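Local coordinates for protein beta-lactamase (PDB 5E2G) that probably hydrolyses beta-lactam antibiotics to substituted beta-amino acids, as a member of the class C family of serine beta-lactamases, at residues G181-I187 / V222-D228; D55-E59 / A195-Q199. All coordinates share one frame; numbering follows the deposited sequence.

Two short strands, 58-59 and 223-224, pair antiparallel in a small sheet apart from the large antiparallel one; contact 1 pairs a loop with 223-224, contact 2 pairs one with the residues leading into 58-59. Contact 1 sets 181-187, just after helix 168-180, against 222-228; contact 2 sets 195-199, further along the same loop, against 55-59. Their centres lie about 10 Å apart, and in chain order the segments alternate: 55-59, 181-187, 195-199, 222-228. Besides the backbone bond from Phe58 to Thr224, Arg223 and Tyr197 join the contacts through a hydrogen bond. Strand 58-59 runs on within a few residues to Ser62 and Lys65, probably the SxxK motif, as in class C beta-lactamases.

Contact 1: G181-I187 / V222-D228; sequences GMTHTYI and VRTTAAD
Asp228, in the first turn of helix 226-235, points its side chain at the loop 181-187 and grips it through one oxygen. Asp228 OD2 accepts from His184 N at 2.6 Å, on its syn side but 18° out of the carboxylate plane, and from Thr185 OG1 at 2.7 Å, through its anti lone pair. A chi1 of -58° turns Thr185 OG1 anti to the carbonyl carbon, which places it between this carboxylate and Thr224 OG1, 2.9 Å from the latter. The two threonine side chains run alongside each other, pointing the same way. Met182, present as selenomethionine, bends at chi3 (70°), folding CE against the Asp228 carbonyl oxygen. Thr225 is the N-cap, its OG1 accepting from Asp228 N. The contact thus joins the loop after helix 168-180, which a Schellman motif at Gly181 ends, to strand 223-224 and the start of helix 226-235. Further along, Tyr186 and Arg223 form an antiparallel hydrogen-bonded pair. The bent Arg223 chain brings NH2 to Ile187 O at 2.8 Å, that oxygen near the guanidinium plane; NH1 is hydrogen-bonded to Tyr197 OH. Two donors on a single buried carboxylate oxygen, together with the nearby helix N-terminus, would be expected to stabilise ionised Asp228.

Contact 2: D55-E59 / A195-Q199; sequences DTLFE and ADYAQ
Leu57 and Tyr197 face each other across a single backbone bridge, their neighbours supplying its other bonding atoms. Leu57 N gives its hydrogen to Asp196 O at 2.7 Å, from above the carbonyl plane, and Ala198 N returns a bond to Leu57 O at 2.9 Å, this time in the carbonyl plane. A CA-H...O contact from Thr56 to Asp196 O accompanies them. One water donates to both Asp55 O and Asp196 OD2, spanning the end of the contact. In the class C beta-lactamase fold seen here, this pairing fastens the loop after helix 168-180 to the segment entering strand 58-59, whose Phe58 bonds to Thr224 through the backbone. Among side-chain polar contacts, Tyr197 OH donates to Glu59 OE2 at 2.7 Å. The oxygen lies at the ring's edge and is approached on its anti side but well out of the carboxylate plane, with carboxylate and ring planes 70° apart. CG of Tyr197 stands anti to its backbone N (chi1 -166°), which carries the ring along to Glu59. That hydroxyl is also hydrogen-bonded to Arg223 NH1, whereas Glu59 OE1 is hydrogen-bonded to Thr317 OG1. Apolar packing is modest: Leu57 CD1 sits 4.3 Å from Tyr197 CB, and Thr56 CG2 touches Ala198 CB at 3.8 Å.

Contact 1: G181-I187 / V222-D228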
loop_
_atom_site.group_PDB
_atom_site.type_symbol
_atom_site.label_atom_id
_atom_site.label_comp_id
_atom_site.label_asym_id
_atom_site.label_seq_id
_atom_site.Cartn_x
_atom_site.Cartn_y
_atom_site.Cartn_z
ATOM N N GLY A 181 -1.898 -12.305 11.308
ATOM C CA GLY A 181 -3.252 -12.701 11.621
ATOM C C GLY A 181 -4.251 -12.087 10.669
ATOM O O GLY A 181 -5.360 -11.735 11.085
HETATM N N MSE A 182 -3.877 -11.931 9.403
HETATM C CA MSE A 182 -4.786 -11.435 8.384
HETATM C C MSE A 182 -5.416 -12.627 7.670
HETATM O O MSE A 182 -4.853 -13.165 6.713
HETATM C CB MSE A 182 -4.048 -10.527 7.400
HETATM C CG MSE A 182 -3.337 -9.349 8.059
HETATM SE SE MSE A 182 -2.216 -8.351 6.800
HETATM C CE MSE A 182 -3.617 -7.556 5.733
ATOM N N THR A 183 -6.581 -13.048 8.161
ATOM C CA THR A 183 -7.215 -14.288 7.736
ATOM C C THR A 183 -8.243 -14.089 6.628
ATOM O O THR A 183 -8.885 -15.058 6.220
ATOM C CB THR A 183 -7.886 -14.991 8.931
ATOM O OG1 THR A 183 -8.923 -14.161 9.459
ATOM C CG2 THR A 183 -6.894 -15.268 10.029
ATOM N N HIS A 184 -8.427 -12.867 6.140
ATOM C CA HIS A 184 -9.318 -12.599 5.014
ATOM C C HIS A 184 -8.631 -11.683 4.015
ATOM O O HIS A 184 -9.185 -10.696 3.525
ATOM C CB HIS A 184 -10.644 -12.052 5.515
ATOM C CG HIS A 184 -11.510 -13.107 6.126
ATOM N ND1 HIS A 184 -12.217 -14.015 5.366
ATOM C CD2 HIS A 184 -11.744 -13.435 7.419
ATOM C CE1 HIS A 184 -12.865 -14.844 6.165
ATOM N NE2 HIS A 184 -12.595 -14.514 7.415
ATOM N N THR A 185 -7.395 -12.047 3.690
ATOM C CA THR A 185 -6.521 -11.276 2.822
ATOM C C THR A 185 -5.935 -12.228 1.792
ATOM O O THR A 185 -5.422 -13.290 2.156
ATOM C CB THR A 185 -5.408 -10.594 3.629
ATOM O OG1 THR A 185 -5.988 -9.746 4.623
ATOM C CG2 THR A 185 -4.523 -9.763 2.725
ATOM N N TYR A 186 -6.021 -11.860 0.514
ATOM C CA TYR A 186 -5.661 -12.774 -0.562
ATOM C C TYR A 186 -4.908 -12.061 -1.670
ATOM O O TYR A 186 -5.201 -10.909 -1.994
ATOM C CB TYR A 186 -6.907 -13.441 -1.165
ATOM C CG TYR A 186 -7.828 -14.004 -0.116
ATOM C CD1 TYR A 186 -7.507 -15.181 0.555
ATOM C CD2 TYR A 186 -9.005 -13.352 0.220
ATOM C CE1 TYR A 186 -8.341 -15.700 1.526
ATOM C CE2 TYR A 186 -9.848 -13.866 1.185
ATOM C CZ TYR A 186 -9.509 -15.037 1.838
ATOM O OH TYR A 186 -10.343 -15.544 2.806
ATOM N N ILE A 187 -3.936 -12.761 -2.250
ATOM C CA ILE A 187 -3.502 -12.439 -3.603
ATOM C C ILE A 187 -4.427 -13.102 -4.610
ATOM O O ILE A 187 -4.902 -12.470 -5.561
ATOM C CB ILE A 187 -2.038 -12.869 -3.812
ATOM C CG1 ILE A 187 -1.105 -12.103 -2.872
ATOM C CG2 ILE A 187 -1.620 -12.677 -5.257
ATOM C CD1 ILE A 187 -1.134 -10.607 -3.069
ATOM N N VAL A 222 -3.676 -7.340 -3.886
ATOM C CA VAL A 222 -4.296 -7.654 -2.602
ATOM C C VAL A 222 -5.779 -7.304 -2.631
ATOM O O VAL A 222 -6.172 -6.183 -2.985
ATOM C CB VAL A 222 -3.585 -6.936 -1.443
ATOM C CG1 VAL A 222 -4.305 -7.240 -0.152
ATOM C CG2 VAL A 222 -2.135 -7.373 -1.344
ATOM N N ARG A 223 -6.601 -8.282 -2.266
ATOM C CA ARG A 223 -7.980 -8.091 -1.855
ATOM C C ARG A 223 -8.049 -8.370 -0.361
ATOM O O ARG A 223 -7.403 -9.303 0.123
ATOM C CB ARG A 223 -8.910 -9.033 -2.618
ATOM C CG ARG A 223 -9.433 -8.503 -3.953
ATOM C CD ARG A 223 -8.345 -8.082 -4.939
ATOM N NE ARG A 223 -7.491 -9.179 -5.379
ATOM C CZ ARG A 223 -7.693 -9.896 -6.478
ATOM N NH1 ARG A 223 -8.734 -9.649 -7.256
ATOM N NH2 ARG A 223 -6.852 -10.867 -6.797
ATOM N N THR A 224 -8.801 -7.561 0.383
ATOM C CA THR A 224 -8.793 -7.707 1.836
ATOM C C THR A 224 -10.021 -7.027 2.429
ATOM O O THR A 224 -10.783 -6.353 1.731
ATOM C CB THR A 224 -7.494 -7.143 2.443
ATOM O OG1 THR A 224 -7.477 -7.358 3.862
ATOM C CG2 THR A 224 -7.363 -5.655 2.158
ATOM N N THR A 225 -10.209 -7.234 3.730
ATOM C CA THR A 225 -11.268 -6.601 4.502
ATOM C C THR A 225 -10.720 -5.406 5.269
ATOM O O THR A 225 -9.509 -5.245 5.436
ATOM C CB THR A 225 -11.901 -7.574 5.498
ATOM O OG1 THR A 225 -10.936 -7.918 6.496
ATOM C CG2 THR A 225 -12.366 -8.823 4.805
ATOM N N ALA A 226 -11.642 -4.576 5.766
ATOM C CA ALA A 226 -11.227 -3.441 6.577
ATOM C C ALA A 226 -10.570 -3.911 7.859
ATOM O O ALA A 226 -9.570 -3.332 8.299
ATOM C CB ALA A 226 -12.416 -2.536 6.887
ATOM N N ALA A 227 -11.108 -4.971 8.465
ATOM C CA ALA A 227 -10.521 -5.491 9.694
ATOM C C ALA A 227 -9.070 -5.907 9.479
ATOM O O ALA A 227 -8.190 -5.555 10.268
ATOM C CB ALA A 227 -11.353 -6.664 10.216
ATOM N N ASP A 228 -8.797 -6.649 8.403
ATOM C CA ASP A 228 -7.445 -7.157 8.188
ATOM C C ASP A 228 -6.464 -6.026 7.914
ATOM O O ASP A 228 -5.354 -6.012 8.463
ATOM C CB ASP A 228 -7.431 -8.158 7.036
ATOM C CG ASP A 228 -7.770 -9.575 7.480
ATOM O OD1 ASP A 228 -8.288 -9.768 8.601
ATOM O OD2 ASP A 228 -7.520 -10.503 6.693
#

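Contact 2: D55-E59 / A195-Q199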
loop_
_atom_site.group_PDB
_atom_site.type_symbol
_atom_site.label_atom_id
_atom_site.label_comp_id
_atom_site.label_asym_id
_atom_site.label_seq_id
_atom_site.Cartn_x
_atom_site.Cartn_y
_atom_site.Cartn_z
ATOM N N ASP A 55 -16.738 -9.339 6.304
ATOM C CA ASP A 55 -15.920 -10.180 5.441
ATOM C C ASP A 55 -15.828 -9.674 4.009
ATOM O O ASP A 55 -15.166 -10.315 3.187
ATOM C CB ASP A 55 -16.465 -11.605 5.451
ATOM C CG ASP A 55 -16.436 -12.215 6.827
ATOM O OD1 ASP A 55 -15.646 -11.732 7.669
ATOM O OD2 ASP A 55 -17.200 -13.176 7.067
ATOM N N THR A 56 -16.466 -8.546 3.699
ATOM C CA THR A 56 -16.472 -8.006 2.344
ATOM C C THR A 56 -15.062 -7.648 1.884
ATOM O O THR A 56 -14.318 -6.972 2.599
ATOM C CB THR A 56 -17.369 -6.773 2.303
ATOM O OG1 THR A 56 -18.719 -7.168 2.550
ATOM C CG2 THR A 56 -17.267 -6.068 0.954
ATOM N N LEU A 57 -14.702 -8.087 0.680
ATOM C CA LEU A 57 -13.360 -7.889 0.136
ATOM C C LEU A 57 -13.323 -6.684 -0.800
ATOM O O LEU A 57 -14.199 -6.530 -1.662
ATOM C CB LEU A 57 -12.880 -9.140 -0.610
ATOM C CG LEU A 57 -12.677 -10.432 0.198
ATOM C CD1 LEU A 57 -12.585 -11.652 -0.723
ATOM C CD2 LEU A 57 -11.439 -10.354 1.088
ATOM N N PHE A 58 -12.303 -5.839 -0.627
ATOM C CA PHE A 58 -12.022 -4.705 -1.492
ATOM C C PHE A 58 -10.627 -4.850 -2.089
ATOM O O PHE A 58 -9.718 -5.379 -1.444
ATOM C CB PHE A 58 -12.088 -3.380 -0.728
ATOM C CG PHE A 58 -13.419 -3.096 -0.096
ATOM C CD1 PHE A 58 -13.768 -3.674 1.115
ATOM C CD2 PHE A 58 -14.309 -2.221 -0.693
ATOM C CE1 PHE A 58 -14.986 -3.408 1.702
ATOM C CE2 PHE A 58 -15.531 -1.946 -0.101
ATOM C CZ PHE A 58 -15.868 -2.548 1.097
ATOM N N GLU A 59 -10.458 -4.376 -3.325
ATOM C CA GLU A 59 -9.129 -4.243 -3.914
ATOM C C GLU A 59 -8.479 -2.967 -3.390
ATOM O O GLU A 59 -9.066 -1.885 -3.475
ATOM C CB GLU A 59 -9.205 -4.192 -5.440
ATOM C CG GLU A 59 -10.138 -5.209 -6.054
ATOM C CD GLU A 59 -10.400 -4.968 -7.531
ATOM O OE1 GLU A 59 -9.921 -3.950 -8.076
ATOM O OE2 GLU A 59 -11.100 -5.802 -8.143
ATOM N N ALA A 195 -17.749 -15.119 -2.963
ATOM C CA ALA A 195 -18.997 -14.507 -2.524
ATOM C C ALA A 195 -18.776 -13.265 -1.675
ATOM O O ALA A 195 -19.683 -12.435 -1.572
ATOM C CB ALA A 195 -19.834 -15.517 -1.738
ATOM N N ASP A 196 -17.605 -13.128 -1.057
ATOM C CA ASP A 196 -17.273 -11.970 -0.236
ATOM C C ASP A 196 -16.724 -10.796 -1.040
ATOM O O ASP A 196 -16.595 -9.701 -0.487
ATOM C CB ASP A 196 -16.241 -12.355 0.834
ATOM C CG ASP A 196 -16.720 -13.469 1.750
ATOM O OD1 ASP A 196 -17.947 -13.695 1.841
ATOM O OD2 ASP A 196 -15.862 -14.107 2.398
ATOM N N TYR A 197 -16.411 -10.999 -2.319
ATOM C CA TYR A 197 -15.642 -10.053 -3.123
ATOM C C TYR A 197 -16.578 -8.971 -3.645
ATOM O O TYR A 197 -17.432 -9.238 -4.493
ATOM C CB TYR A 197 -14.957 -10.815 -4.255
ATOM C CG TYR A 197 -13.850 -10.113 -5.016
ATOM C CD1 TYR A 197 -13.723 -8.730 -5.019
ATOM C CD2 TYR A 197 -12.935 -10.854 -5.759
ATOM C CE1 TYR A 197 -12.713 -8.105 -5.739
ATOM C CE2 TYR A 197 -11.928 -10.241 -6.476
ATOM C CZ TYR A 197 -11.820 -8.867 -6.464
ATOM O OH TYR A 197 -10.816 -8.263 -7.181
ATOM N N ALA A 198 -16.414 -7.747 -3.147
ATOM C CA ALA A 198 -17.266 -6.649 -3.571
ATOM C C ALA A 198 -17.068 -6.359 -5.056
ATOM O O ALA A 198 -16.071 -6.748 -5.666
ATOM C CB ALA A 198 -16.976 -5.396 -2.747
ATOM N N GLN A 199 -18.044 -5.676 -5.647
ATOM C CA GLN A 199 -17.951 -5.244 -7.034
ATOM C C GLN A 199 -17.440 -3.811 -7.080
ATOM O O GLN A 199 -17.958 -2.939 -6.377
ATOM C CB GLN A 199 -19.304 -5.349 -7.739
ATOM C CG GLN A 199 -19.324 -4.760 -9.150
ATOM C CD GLN A 199 -18.680 -5.657 -10.199
ATOM O OE1 GLN A 199 -17.728 -5.260 -10.869
ATOM N NE2 GLN A 199 -19.217 -6.866 -10.360
HETATM O O HOH W 1 -13.992 -12.942 3.553
#